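Local coordinates for pyridoxine 4-oxidase (Mesorhizobium loti, PDB 4HA6), which oxidises pyridoxine to pyridoxal with a bound FAD, passing the electrons on to molecular oxygen as a member of the GMC oxidoreductase family, at residues R217-K222 and S230-G235; V5-G10 and D245-C250; S263-H268 and P283-N288; E255-L260 and G449-G454. All coordinates share one frame; numbering follows the deposited sequence.

Contact 1: R217-K222 and S230-G235; sequences RVRRLK and SLEVVG. With FAD (flavin-adenine dinucleotide), chain B.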
# COMPACT_ATOMS: atom_id res chain seq x y z
N ARG A 217 -6.76 9.59 19.19
CA ARG A 217 -5.42 9.70 18.62
C ARG A 217 -4.32 9.56 19.65
O ARG A 217 -4.28 10.33 20.63
CB ARG A 217 -5.25 11.06 17.96
CG ARG A 217 -5.67 11.10 16.52
CD ARG A 217 -5.60 12.51 15.99
NE ARG A 217 -6.70 12.78 15.08
CZ ARG A 217 -6.56 13.38 13.91
NH1 ARG A 217 -5.36 13.78 13.51
NH2 ARG A 217 -7.62 13.58 13.14
N VAL A 218 -3.41 8.61 19.44
CA VAL A 218 -2.24 8.50 20.31
C VAL A 218 -1.26 9.60 19.92
O VAL A 218 -0.81 9.66 18.77
CB VAL A 218 -1.56 7.12 20.20
CG1 VAL A 218 -0.32 7.08 21.07
CG2 VAL A 218 -2.52 6.02 20.60
N ARG A 219 -0.92 10.46 20.88
CA ARG A 219 -0.11 11.66 20.60
C ARG A 219 1.35 11.44 20.93
O ARG A 219 2.23 11.90 20.20
CB ARG A 219 -0.65 12.88 21.38
CG ARG A 219 0.20 14.15 21.28
CD ARG A 219 -0.56 15.43 21.65
NE ARG A 219 -0.93 15.46 23.06
CZ ARG A 219 -1.77 16.36 23.60
NH1 ARG A 219 -2.32 17.30 22.84
NH2 ARG A 219 -2.05 16.31 24.90
N ARG A 220 1.62 10.75 22.04
CA ARG A 220 2.98 10.47 22.49
C ARG A 220 3.04 9.12 23.19
O ARG A 220 2.07 8.70 23.85
CB ARG A 220 3.46 11.56 23.47
CG ARG A 220 3.57 12.97 22.90
CD ARG A 220 4.05 13.99 23.95
NE ARG A 220 2.96 14.56 24.75
CZ ARG A 220 2.89 15.84 25.13
NH1 ARG A 220 3.85 16.69 24.79
NH2 ARG A 220 1.87 16.26 25.86
N LEU A 221 4.19 8.46 23.08
CA LEU A 221 4.50 7.29 23.90
C LEU A 221 5.41 7.79 25.00
O LEU A 221 6.37 8.53 24.72
CB LEU A 221 5.25 6.23 23.10
CG LEU A 221 4.60 5.83 21.78
CD1 LEU A 221 5.53 4.98 20.95
CD2 LEU A 221 3.30 5.10 22.07
N LYS A 222 5.14 7.40 26.24
CA LYS A 222 5.95 7.85 27.35
C LYS A 222 6.91 6.76 27.81
O LYS A 222 6.53 5.58 27.95
CB LYS A 222 5.06 8.34 28.49
CG LYS A 222 4.23 9.56 28.11
CD LYS A 222 3.43 10.11 29.31
CE LYS A 222 2.81 11.48 29.00
NZ LYS A 222 2.12 12.05 30.20
N SER A 230 3.65 4.16 29.10
CA SER A 230 2.27 4.52 28.84
C SER A 230 2.11 5.25 27.51
O SER A 230 3.11 5.61 26.87
CB SER A 230 1.73 5.40 29.97
OG SER A 230 2.39 6.66 29.98
N LEU A 231 0.86 5.46 27.11
CA LEU A 231 0.51 6.20 25.90
C LEU A 231 -0.41 7.35 26.28
O LEU A 231 -1.34 7.16 27.06
CB LEU A 231 -0.25 5.31 24.91
CG LEU A 231 0.33 3.98 24.45
CD1 LEU A 231 0.04 2.91 25.49
CD2 LEU A 231 -0.27 3.62 23.12
N GLU A 232 -0.17 8.52 25.70
CA GLU A 232 -1.08 9.65 25.86
C GLU A 232 -2.08 9.60 24.73
O GLU A 232 -1.70 9.66 23.55
CB GLU A 232 -0.31 10.98 25.84
CG GLU A 232 -1.20 12.21 25.95
CD GLU A 232 -0.45 13.51 25.71
OE1 GLU A 232 0.40 13.54 24.79
OE2 GLU A 232 -0.71 14.50 26.43
N VAL A 233 -3.35 9.48 25.08
CA VAL A 233 -4.40 9.38 24.07
C VAL A 233 -5.28 10.62 24.08
O VAL A 233 -5.74 11.06 25.14
CB VAL A 233 -5.24 8.12 24.25
CG1 VAL A 233 -6.29 8.03 23.15
CG2 VAL A 233 -4.33 6.91 24.21
N VAL A 234 -5.49 11.19 22.90
CA VAL A 234 -6.27 12.41 22.74
C VAL A 234 -7.59 12.10 22.04
O VAL A 234 -7.62 11.63 20.89
CB VAL A 234 -5.48 13.45 21.94
CG1 VAL A 234 -6.31 14.70 21.74
CG2 VAL A 234 -4.14 13.77 22.64
N GLY A 235 -8.70 12.35 22.74
CA GLY A 235 -10.01 12.09 22.18
C GLY A 235 -10.83 13.35 22.02
O GLY A 235 -10.35 14.46 22.29
PA FAD B . -3.39 1.83 7.31
O1A FAD B . -4.28 0.72 6.77
O2A FAD B . -3.38 3.15 6.59
O5B FAD B . -3.83 2.07 8.86
C5B FAD B . -3.41 3.17 9.65
C4B FAD B . -4.51 3.35 10.69
O4B FAD B . -4.01 3.94 11.90
C3B FAD B . -5.60 4.27 10.17
O3B FAD B . -6.85 3.64 10.49
C2B FAD B . -5.42 5.57 10.95
O2B FAD B . -6.67 6.25 11.14
C1B FAD B . -4.81 5.08 12.26
N9A FAD B . -3.90 6.06 12.94
C8A FAD B . -2.95 6.82 12.36
N7A FAD B . -2.31 7.57 13.30
C5A FAD B . -2.84 7.28 14.51
C6A FAD B . -2.62 7.72 15.91
N6A FAD B . -1.65 8.64 16.23
N1A FAD B . -3.40 7.16 16.88
C2A FAD B . -4.35 6.25 16.59
N3A FAD B . -4.60 5.81 15.33
C4A FAD B . -3.89 6.28 14.27
N1 FAD B . -3.09 -1.77 -1.71
C2 FAD B . -3.28 -2.90 -2.42
O2 FAD B . -2.56 -3.89 -2.18
N3 FAD B . -4.19 -2.98 -3.41
C4 FAD B . -4.99 -1.95 -3.74
O4 FAD B . -5.82 -2.04 -4.68
C4X FAD B . -4.84 -0.68 -3.00
N5 FAD B . -5.59 0.41 -3.27
C5X FAD B . -5.44 1.55 -2.56
C6 FAD B . -6.23 2.67 -2.84
C7 FAD B . -6.08 3.84 -2.11
C7M FAD B . -6.94 5.04 -2.43
C8 FAD B . -5.08 3.91 -1.01
C8M FAD B . -4.93 5.18 -0.22
C9 FAD B . -4.29 2.80 -0.71
C9A FAD B . -4.44 1.63 -1.46
N10 FAD B . -3.64 0.51 -1.17
C10 FAD B . -3.82 -0.66 -1.93
C1' FAD B . -2.64 0.56 -0.10
C2' FAD B . -3.07 -0.19 1.15
O2' FAD B . -4.43 0.13 1.48
C3' FAD B . -2.12 0.24 2.27
O3' FAD B . -0.77 0.07 1.82
C4' FAD B . -2.35 -0.56 3.54
O4' FAD B . -3.73 -0.41 3.92
C5' FAD B . -1.42 -0.11 4.67
O5' FAD B . -1.97 -0.57 5.90
P FAD B . -1.29 -0.12 7.28
O1P FAD B . -1.77 -1.01 8.42
O2P FAD B . 0.20 0.07 7.07
O3P FAD B . -1.87 1.36 7.48
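Glu232 reaches across to two arginines with its chain extended, CG anti to the backbone N (chi1 178°), while Arg219, also anti at chi1, bends at chi3 (66°) to bring the edge of its guanidinium over the carboxylate face. Arg219 grips side-on: NE lies 2.9 Å from Glu232 OE1 and NH2 2.7 Å from Glu232 OE2. Both bonds are nearly straight but come from above the carboxylate plane, the flat groups turned 60° apart. The Val234 CG2 methyl sits over one face of that guanidinium, 3.6 Å from Arg219 CZ. Arg220, in one modelled conformer, comes in on the syn side, tilted from the plane on the face opposite Arg219, NE 2.8 Å from Glu232 OE1, the flat groups nearly coplanar. Two positive groups would probably keep the carboxylate ionised.

Both arginines can face Glu232 because they jointly oppose it, a beta bulge in an otherwise regular antiparallel ladder. On the other face of the sheet Val218 CG1 meets Leu231 CD2 at 4.0 Å. Val218 also pairs with adenine through its backbone: N bonds to FAD N1A (2.9 Å), O accepts from N6A. This is a beta hairpin whose first strand reads the adenine edge of the FAD site.

Contact 2: V5-G10 and D245-C250; sequences VIVGGG and DQIVLC. With FAD (flavin-adenine dinucleotide), chain B.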
# COMPACT_ATOMS: atom_id res chain seq x y z
N VAL A 5 -1.27 -3.04 23.71
CA VAL A 5 -2.01 -1.96 23.06
C VAL A 5 -1.60 -1.84 21.60
O VAL A 5 -0.41 -1.75 21.29
CB VAL A 5 -1.79 -0.61 23.78
CG1 VAL A 5 -2.24 0.53 22.89
CG2 VAL A 5 -2.55 -0.59 25.09
N ILE A 6 -2.59 -1.86 20.70
CA ILE A 6 -2.35 -1.67 19.27
C ILE A 6 -2.76 -0.26 18.86
O ILE A 6 -3.92 0.15 19.06
CB ILE A 6 -3.12 -2.72 18.41
CG1 ILE A 6 -2.77 -4.14 18.87
CG2 ILE A 6 -2.84 -2.55 16.93
CD1 ILE A 6 -3.74 -5.20 18.34
N VAL A 7 -1.81 0.48 18.28
CA VAL A 7 -2.07 1.86 17.88
C VAL A 7 -2.37 1.92 16.38
O VAL A 7 -1.48 1.71 15.55
CB VAL A 7 -0.88 2.78 18.20
CG1 VAL A 7 -1.17 4.21 17.74
CG2 VAL A 7 -0.55 2.74 19.69
N GLY A 8 -3.62 2.20 16.04
CA GLY A 8 -4.03 2.26 14.64
C GLY A 8 -4.81 1.03 14.22
O GLY A 8 -4.25 -0.08 14.16
N GLY A 9 -6.10 1.22 13.91
CA GLY A 9 -6.99 0.14 13.52
C GLY A 9 -7.17 0.01 12.01
O GLY A 9 -8.31 -0.07 11.53
N GLY A 10 -6.06 -0.02 11.27
CA GLY A 10 -6.12 -0.07 9.82
C GLY A 10 -5.98 -1.51 9.33
O GLY A 10 -6.58 -2.42 9.90
N ASP A 245 1.73 -3.31 28.83
CA ASP A 245 2.95 -4.10 28.92
C ASP A 245 3.69 -4.15 27.57
O ASP A 245 4.92 -4.15 27.53
CB ASP A 245 2.61 -5.53 29.36
CG ASP A 245 2.22 -5.62 30.84
OD1 ASP A 245 2.23 -4.58 31.53
OD2 ASP A 245 1.91 -6.74 31.29
N GLN A 246 2.93 -4.24 26.48
CA GLN A 246 3.52 -4.27 25.13
C GLN A 246 2.77 -3.29 24.24
O GLN A 246 1.55 -3.16 24.35
CB GLN A 246 3.43 -5.68 24.53
CG GLN A 246 4.01 -6.78 25.41
CD GLN A 246 5.52 -6.71 25.48
OE1 GLN A 246 6.18 -6.38 24.49
NE2 GLN A 246 6.08 -7.01 26.65
N ILE A 247 3.50 -2.60 23.36
CA ILE A 247 2.89 -1.60 22.47
C ILE A 247 3.27 -1.93 21.02
O ILE A 247 4.45 -2.08 20.70
CB ILE A 247 3.33 -0.15 22.80
CG1 ILE A 247 2.88 0.27 24.21
CG2 ILE A 247 2.77 0.83 21.76
CD1 ILE A 247 3.79 -0.24 25.36
N VAL A 248 2.27 -2.07 20.17
CA VAL A 248 2.49 -2.34 18.76
C VAL A 248 1.96 -1.15 17.99
O VAL A 248 0.80 -0.78 18.16
CB VAL A 248 1.71 -3.59 18.29
CG1 VAL A 248 1.99 -3.87 16.82
CG2 VAL A 248 2.08 -4.80 19.13
N LEU A 249 2.82 -0.55 17.16
CA LEU A 249 2.41 0.56 16.30
C LEU A 249 1.93 0.04 14.94
O LEU A 249 2.68 -0.66 14.23
CB LEU A 249 3.57 1.53 16.08
CG LEU A 249 4.15 2.21 17.31
CD1 LEU A 249 4.93 3.45 16.87
CD2 LEU A 249 3.03 2.61 18.28
N CYS A 250 0.70 0.40 14.59
CA CYS A 250 0.13 0.06 13.29
C CYS A 250 -0.49 1.31 12.67
O CYS A 250 -1.52 1.23 12.00
CB CYS A 250 -0.94 -1.01 13.47
SG CYS A 250 -0.31 -2.57 14.17
PA FAD B . -3.39 1.83 7.31
O1A FAD B . -4.28 0.72 6.77
O2A FAD B . -3.38 3.15 6.59
O5B FAD B . -3.83 2.07 8.86
C5B FAD B . -3.41 3.17 9.65
C4B FAD B . -4.51 3.35 10.69
O4B FAD B . -4.01 3.94 11.90
C3B FAD B . -5.60 4.27 10.17
O3B FAD B . -6.85 3.64 10.49
C2B FAD B . -5.42 5.57 10.95
O2B FAD B . -6.67 6.25 11.14
C1B FAD B . -4.81 5.08 12.26
N9A FAD B . -3.90 6.06 12.94
C8A FAD B . -2.95 6.82 12.36
N7A FAD B . -2.31 7.57 13.30
C5A FAD B . -2.84 7.28 14.51
C6A FAD B . -2.62 7.72 15.91
N6A FAD B . -1.65 8.64 16.23
N1A FAD B . -3.40 7.16 16.88
C2A FAD B . -4.35 6.25 16.59
N3A FAD B . -4.60 5.81 15.33
C4A FAD B . -3.89 6.28 14.27
N1 FAD B . -3.09 -1.77 -1.71
C2 FAD B . -3.28 -2.90 -2.42
O2 FAD B . -2.56 -3.89 -2.18
N3 FAD B . -4.19 -2.98 -3.41
C4 FAD B . -4.99 -1.95 -3.74
O4 FAD B . -5.82 -2.04 -4.68
C4X FAD B . -4.84 -0.68 -3.00
N5 FAD B . -5.59 0.41 -3.27
C5X FAD B . -5.44 1.55 -2.56
C6 FAD B . -6.23 2.67 -2.84
C7 FAD B . -6.08 3.84 -2.11
C7M FAD B . -6.94 5.04 -2.43
C8 FAD B . -5.08 3.91 -1.01
C8M FAD B . -4.93 5.18 -0.22
C9 FAD B . -4.29 2.80 -0.71
C9A FAD B . -4.44 1.63 -1.46
N10 FAD B . -3.64 0.51 -1.17
C10 FAD B . -3.82 -0.66 -1.93
C1' FAD B . -2.64 0.56 -0.10
C2' FAD B . -3.07 -0.19 1.15
O2' FAD B . -4.43 0.13 1.48
C3' FAD B . -2.12 0.24 2.27
O3' FAD B . -0.77 0.07 1.82
C4' FAD B . -2.35 -0.56 3.54
O4' FAD B . -3.73 -0.41 3.92
C5' FAD B . -1.42 -0.11 4.67
O5' FAD B . -1.97 -0.57 5.90
P FAD B . -1.29 -0.12 7.28
O1P FAD B . -1.77 -1.01 8.42
O2P FAD B . 0.20 0.07 7.07
O3P FAD B . -1.87 1.36 7.48
O HOH W 1 -3.07 -0.74 10.70
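Val7, packed beside Leu249 of the neighbouring strand, presents its CG1 methyl to one face of the flat adenine of FAD, directly over N1A at 3.8 Å. Arg217 CA approaches from the other face, 3.7 Å from FAD N1A, and the backbone of Val218 lies at the ring edge. CG1 is anti to the backbone N of Val7 (chi1 179°), which leaves CG2 for the sheet: it lies 3.8 Å from Leu249 CD2, the two side chains running side by side. An alanine in place of Val7 would probably leave a gap between the adenine face and Leu249, with the ring less firmly seated.

Four backbone hydrogen bonds join the strands in parallel register, from Val5 N to Gln246 O through to Cys250 N on Val7 O. Ile6 and Val248 face helix 11-20, and Ile6 CG2 touches Cys250 SG at 3.7 Å. These are two adjacent central strands of a Rossmann-type parallel sheet, and Gly8 and Gly10 fit the first two glycines of its GxGxxG dinucleotide-binding loop.

Both positions need glycine. A side chain on Gly8 would run into Cys250 O, and one on Gly10 would strike FAD O5B; as it is, Gly8 CA approaches FAD O4B to 3.2 Å. Gly9 N bonds to Glu32, which also holds FAD. A water lies between the strand ends and the pyrophosphate, 2.8 Å from Cys250 O and 2.6 Å from FAD O1P, with a weak bond from Gly10 N.

Contact 3: S263-H268 and P283-N288; sequences SGIGPH and PDIGRN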
# COMPACT_ATOMS: atom_id res chain seq x y z
N SER A 263 7.20 11.64 20.09
CA SER A 263 7.57 11.05 21.37
C SER A 263 9.04 11.25 21.67
O SER A 263 9.55 10.76 22.68
CB SER A 263 7.25 9.56 21.40
OG SER A 263 5.89 9.31 21.11
N GLY A 264 9.73 11.98 20.78
CA GLY A 264 11.14 12.27 20.99
C GLY A 264 12.01 11.12 20.55
O GLY A 264 13.16 11.01 20.97
N ILE A 265 11.47 10.26 19.69
CA ILE A 265 12.25 9.15 19.14
C ILE A 265 12.42 9.36 17.64
O ILE A 265 11.44 9.36 16.89
CB ILE A 265 11.55 7.80 19.40
CG1 ILE A 265 11.35 7.57 20.91
CG2 ILE A 265 12.33 6.66 18.80
CD1 ILE A 265 10.59 6.27 21.22
N GLY A 266 13.67 9.56 17.20
CA GLY A 266 13.92 9.96 15.82
C GLY A 266 15.17 10.80 15.65
O GLY A 266 15.97 10.94 16.57
N PRO A 267 15.36 11.36 14.44
CA PRO A 267 16.55 12.17 14.13
C PRO A 267 16.65 13.39 15.04
O PRO A 267 15.72 14.19 15.06
CB PRO A 267 16.29 12.61 12.68
CG PRO A 267 15.25 11.65 12.14
CD PRO A 267 14.39 11.34 13.33
N HIS A 268 17.75 13.50 15.78
CA HIS A 268 17.91 14.54 16.80
C HIS A 268 17.72 15.90 16.14
O HIS A 268 17.05 16.78 16.70
CB HIS A 268 19.32 14.44 17.41
CG HIS A 268 19.57 15.31 18.61
ND1 HIS A 268 20.76 15.29 19.30
CD2 HIS A 268 18.79 16.24 19.22
CE1 HIS A 268 20.71 16.16 20.30
NE2 HIS A 268 19.53 16.75 20.27
N PRO A 283 18.42 8.06 13.57
CA PRO A 283 18.52 8.84 12.33
C PRO A 283 17.64 8.31 11.20
O PRO A 283 17.28 9.08 10.32
CB PRO A 283 19.99 8.72 11.95
CG PRO A 283 20.69 8.59 13.30
CD PRO A 283 19.75 7.76 14.14
N ASP A 284 17.27 7.03 11.21
CA ASP A 284 16.57 6.46 10.06
C ASP A 284 15.04 6.49 10.16
O ASP A 284 14.35 6.05 9.23
CB ASP A 284 17.07 5.05 9.76
CG ASP A 284 18.31 5.05 8.87
OD1 ASP A 284 18.96 6.11 8.76
OD2 ASP A 284 18.62 3.98 8.30
N ILE A 285 14.51 7.01 11.27
CA ILE A 285 13.06 7.14 11.41
C ILE A 285 12.54 8.20 10.45
O ILE A 285 12.99 9.36 10.47
CB ILE A 285 12.62 7.47 12.86
CG1 ILE A 285 12.72 6.21 13.72
CG2 ILE A 285 11.17 8.00 12.87
CD1 ILE A 285 12.49 6.45 15.21
N GLY A 286 11.61 7.81 9.59
CA GLY A 286 11.10 8.73 8.59
C GLY A 286 11.82 8.66 7.26
O GLY A 286 11.31 9.18 6.27
N ARG A 287 13.01 8.04 7.23
CA ARG A 287 13.79 7.93 6.00
C ARG A 287 13.42 6.64 5.25
O ARG A 287 12.57 5.88 5.72
CB ARG A 287 15.29 7.99 6.32
CG ARG A 287 15.71 9.32 6.95
CD ARG A 287 17.22 9.58 6.80
NE ARG A 287 17.61 9.68 5.40
CZ ARG A 287 17.39 10.75 4.63
NH1 ARG A 287 16.78 11.82 5.13
NH2 ARG A 287 17.77 10.74 3.36
N ASN A 288 14.05 6.39 4.09
CA ASN A 288 13.75 5.19 3.28
C ASN A 288 12.31 5.20 2.75
O ASN A 288 11.78 4.15 2.36
CB ASN A 288 14.05 3.89 4.10
CG ASN A 288 13.90 2.58 3.28
OD1 ASN A 288 13.09 1.67 3.63
ND2 ASN A 288 14.68 2.46 2.22
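Ile285 makes the apolar part of the contact, sending its CD1 methyl against Ile265 and Gly266. With CG1 anti to the carbonyl carbon (chi1 -76°) and the chain extended beyond it, CD1 comes 3.6 Å from Ile265 CG2 and 3.8 Å from Gly266 CA. Ile285 also packs on Pro257, Leu260 and Met261 of helix 252-262, which puts the residue between that helix and the short strand 265-266.

Carbon-to-carbonyl contacts form the second group. Ile285 CD1 also lies 3.5 Å from Ile265 O, and the ring of Pro267 sits by two carbonyls, its CG 3.6 Å from Ile285 O and 3.7 Å from Pro283 O. No hydrogen bond crosses between the segments.

Backbone conformation shapes both segments. Gly266 has a phi of 150°, and the need for glycine there is local: a side chain would collide with the adjoining Pro267 CD. Across the contact a type II turn from Asp284 to Arg287, with Gly286 at its third position, turns the chain back after Ile285; Asp284 is tied by a salt bridge to Arg452, and Gly286 bonds to Thr450 through the backbone. His268 N, just past Pro267, bonds to Asp281. The loop 283-288 thus closes over a small beta-alpha-beta crossover, in which strand 265-266, helix 268-273 and the parallel strand 280-281 follow one another.

Contact 4: E255-L260 and G449-G454; sequences ESPALL and GTCRMG. With FAD (flavin-adenine dinucleotide), chain B.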
# COMPACT_ATOMS: atom_id res chain seq x y z
N GLU A 255 2.03 7.83 9.78
CA GLU A 255 1.68 8.12 11.17
C GLU A 255 2.50 7.35 12.19
O GLU A 255 2.67 7.80 13.33
CB GLU A 255 0.17 7.95 11.37
CG GLU A 255 -0.65 9.02 10.64
CD GLU A 255 -0.38 10.44 11.15
OE1 GLU A 255 0.16 10.61 12.27
OE2 GLU A 255 -0.73 11.40 10.43
N SER A 256 3.03 6.18 11.82
CA SER A 256 3.92 5.51 12.76
C SER A 256 5.22 6.32 13.01
O SER A 256 5.54 6.60 14.18
CB SER A 256 4.19 4.06 12.37
OG SER A 256 3.04 3.27 12.62
N PRO A 257 5.94 6.73 11.94
CA PRO A 257 7.12 7.55 12.23
C PRO A 257 6.76 8.87 12.93
O PRO A 257 7.52 9.33 13.80
CB PRO A 257 7.73 7.83 10.85
CG PRO A 257 6.64 7.59 9.86
CD PRO A 257 5.78 6.50 10.49
N ALA A 258 5.63 9.48 12.57
CA ALA A 258 5.24 10.73 13.21
C ALA A 258 5.04 10.56 14.71
O ALA A 258 5.45 11.41 15.50
CB ALA A 258 3.97 11.30 12.57
N LEU A 259 4.40 9.46 15.11
CA LEU A 259 4.17 9.21 16.53
C LEU A 259 5.50 9.06 17.23
O LEU A 259 5.68 9.59 18.33
CB LEU A 259 3.33 7.95 16.74
CG LEU A 259 3.15 7.53 18.20
CD1 LEU A 259 2.63 8.70 19.08
CD2 LEU A 259 2.22 6.32 18.30
N LEU A 260 6.43 8.34 16.61
CA LEU A 260 7.74 8.14 17.22
C LEU A 260 8.47 9.49 17.39
O LEU A 260 9.05 9.76 18.46
CB LEU A 260 8.58 7.13 16.43
CG LEU A 260 8.01 5.69 16.43
CD1 LEU A 260 8.75 4.82 15.43
CD2 LEU A 260 8.06 5.06 17.83
N GLY A 449 8.18 2.00 4.27
CA GLY A 449 9.63 2.02 4.47
C GLY A 449 10.21 2.94 5.53
O GLY A 449 11.42 2.93 5.78
N THR A 450 9.36 3.71 6.19
CA THR A 450 9.80 4.82 7.04
C THR A 450 10.23 4.38 8.44
O THR A 450 10.69 5.21 9.24
CB THR A 450 8.68 5.87 7.17
OG1 THR A 450 7.43 5.20 7.46
CG2 THR A 450 8.55 6.64 5.87
N CYS A 451 10.03 3.11 8.76
CA CYS A 451 10.56 2.54 9.99
C CYS A 451 11.24 1.24 9.58
O CYS A 451 10.86 0.17 10.04
CB CYS A 451 9.44 2.28 11.00
SG CYS A 451 8.61 3.79 11.67
N ARG A 452 12.25 1.35 8.71
CA ARG A 452 12.74 0.14 8.01
C ARG A 452 13.27 -0.95 8.93
O ARG A 452 14.01 -0.70 9.90
CB ARG A 452 13.76 0.47 6.91
CG ARG A 452 15.12 0.84 7.43
CD ARG A 452 16.15 1.10 6.33
NE ARG A 452 17.36 1.60 6.98
CZ ARG A 452 18.30 0.81 7.50
NH1 ARG A 452 18.18 -0.51 7.41
NH2 ARG A 452 19.36 1.34 8.10
N MET A 453 12.84 -2.17 8.63
CA MET A 453 13.39 -3.35 9.25
C MET A 453 14.77 -3.61 8.65
O MET A 453 14.94 -3.52 7.42
CB MET A 453 12.46 -4.53 8.97
CG MET A 453 13.03 -5.88 9.36
SD MET A 453 11.90 -7.25 9.04
CE MET A 453 11.73 -7.15 7.25
N GLY A 454 15.76 -3.91 9.49
CA GLY A 454 17.09 -4.21 8.98
C GLY A 454 17.98 -4.84 10.05
O GLY A 454 17.72 -4.70 11.25
PA FAD B . -3.39 1.83 7.31
O1A FAD B . -4.28 0.72 6.77
O2A FAD B . -3.38 3.15 6.59
O5B FAD B . -3.83 2.07 8.86
C5B FAD B . -3.41 3.17 9.65
C4B FAD B . -4.51 3.35 10.69
O4B FAD B . -4.01 3.94 11.90
C3B FAD B . -5.60 4.27 10.17
O3B FAD B . -6.85 3.64 10.49
C2B FAD B . -5.42 5.57 10.95
O2B FAD B . -6.67 6.25 11.14
C1B FAD B . -4.81 5.08 12.26
N9A FAD B . -3.90 6.06 12.94
C8A FAD B . -2.95 6.82 12.36
N7A FAD B . -2.31 7.57 13.30
C5A FAD B . -2.84 7.28 14.51
C6A FAD B . -2.62 7.72 15.91
N6A FAD B . -1.65 8.64 16.23
N1A FAD B . -3.40 7.16 16.88
C2A FAD B . -4.35 6.25 16.59
N3A FAD B . -4.60 5.81 15.33
C4A FAD B . -3.89 6.28 14.27
N1 FAD B . -3.09 -1.77 -1.71
C2 FAD B . -3.28 -2.90 -2.42
O2 FAD B . -2.56 -3.89 -2.18
N3 FAD B . -4.19 -2.98 -3.41
C4 FAD B . -4.99 -1.95 -3.74
O4 FAD B . -5.82 -2.04 -4.68
C4X FAD B . -4.84 -0.68 -3.00
N5 FAD B . -5.59 0.41 -3.27
C5X FAD B . -5.44 1.55 -2.56
C6 FAD B . -6.23 2.67 -2.84
C7 FAD B . -6.08 3.84 -2.11
C7M FAD B . -6.94 5.04 -2.43
C8 FAD B . -5.08 3.91 -1.01
C8M FAD B . -4.93 5.18 -0.22
C9 FAD B . -4.29 2.80 -0.71
C9A FAD B . -4.44 1.63 -1.46
N10 FAD B . -3.64 0.51 -1.17
C10 FAD B . -3.82 -0.66 -1.93
C1' FAD B . -2.64 0.56 -0.10
C2' FAD B . -3.07 -0.19 1.15
O2' FAD B . -4.43 0.13 1.48
C3' FAD B . -2.12 0.24 2.27
O3' FAD B . -0.77 0.07 1.82
C4' FAD B . -2.35 -0.56 3.54
O4' FAD B . -3.73 -0.41 3.92
C5' FAD B . -1.42 -0.11 4.67
O5' FAD B . -1.97 -0.57 5.90
P FAD B . -1.29 -0.12 7.28
O1P FAD B . -1.77 -1.01 8.42
O2P FAD B . 0.20 0.07 7.07
O3P FAD B . -1.87 1.36 7.48
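Cys451 and Pro257 bury the most surface here. The sulphur of Cys451, anti to its carbonyl carbon (chi1 -67°), settles between two side chains of the helix, SG lying 3.9 Å from Leu260 CD1 and 4.1 Å from Pro257 CD. Pro257 turns the outer corner of its ring to Thr450 as well, with CG 3.5 Å from Thr450 OG1.

Pro257 has no N-H to give to the carbonyl of Ala253, and helix 252-262 is kinked there; the hydroxyl of Thr450 bonds to Ala253 O instead, so the loop supplies the bond the proline withholds. The helix directly follows strand 246-249 of the Rossmann-type sheet, whereas loop 449-454 comes from the C-terminal GMC region and runs along Ala478 and Ser479 by backbone bonds. Ser256 OG, on the same helix, bonds to Asp477.

On another side of the helix Glu255 meets the cofactor, its CB 3.2 Å from FAD N7A, with OE2 hydrogen-bonded to Tyr60. An alanine at Glu255 would probably leave the Tyr60 hydroxyl without its carboxylate partner and open a gap where Glu255 CG lies 3.5 Å from FAD N7A.

In the fold
Contact 2 lies at the core of the parallel sheet; contact 1, a hairpin nested in the loop that contact 2 closes, packs on it through Leu231 and Val218, centres about 11 Å apart. Helix 252-262 of contact 4 follows strand 246-249 of contact 2 in the chain, and its Leu259 and Leu260 touch both the sheet and the hairpin. Contact 3 comes next, nested within the loop of contact 4, their centres about 8 Å apart; Ser263 OG also reaches Leu221 N of contact 1. Contacts 1, 2 and 4 all touch FAD around its adenine half, contact 3 lying farther off, so segments distant in sequence, C-terminal loop 449-454 included, meet around one FAD-binding Rossmann-type core.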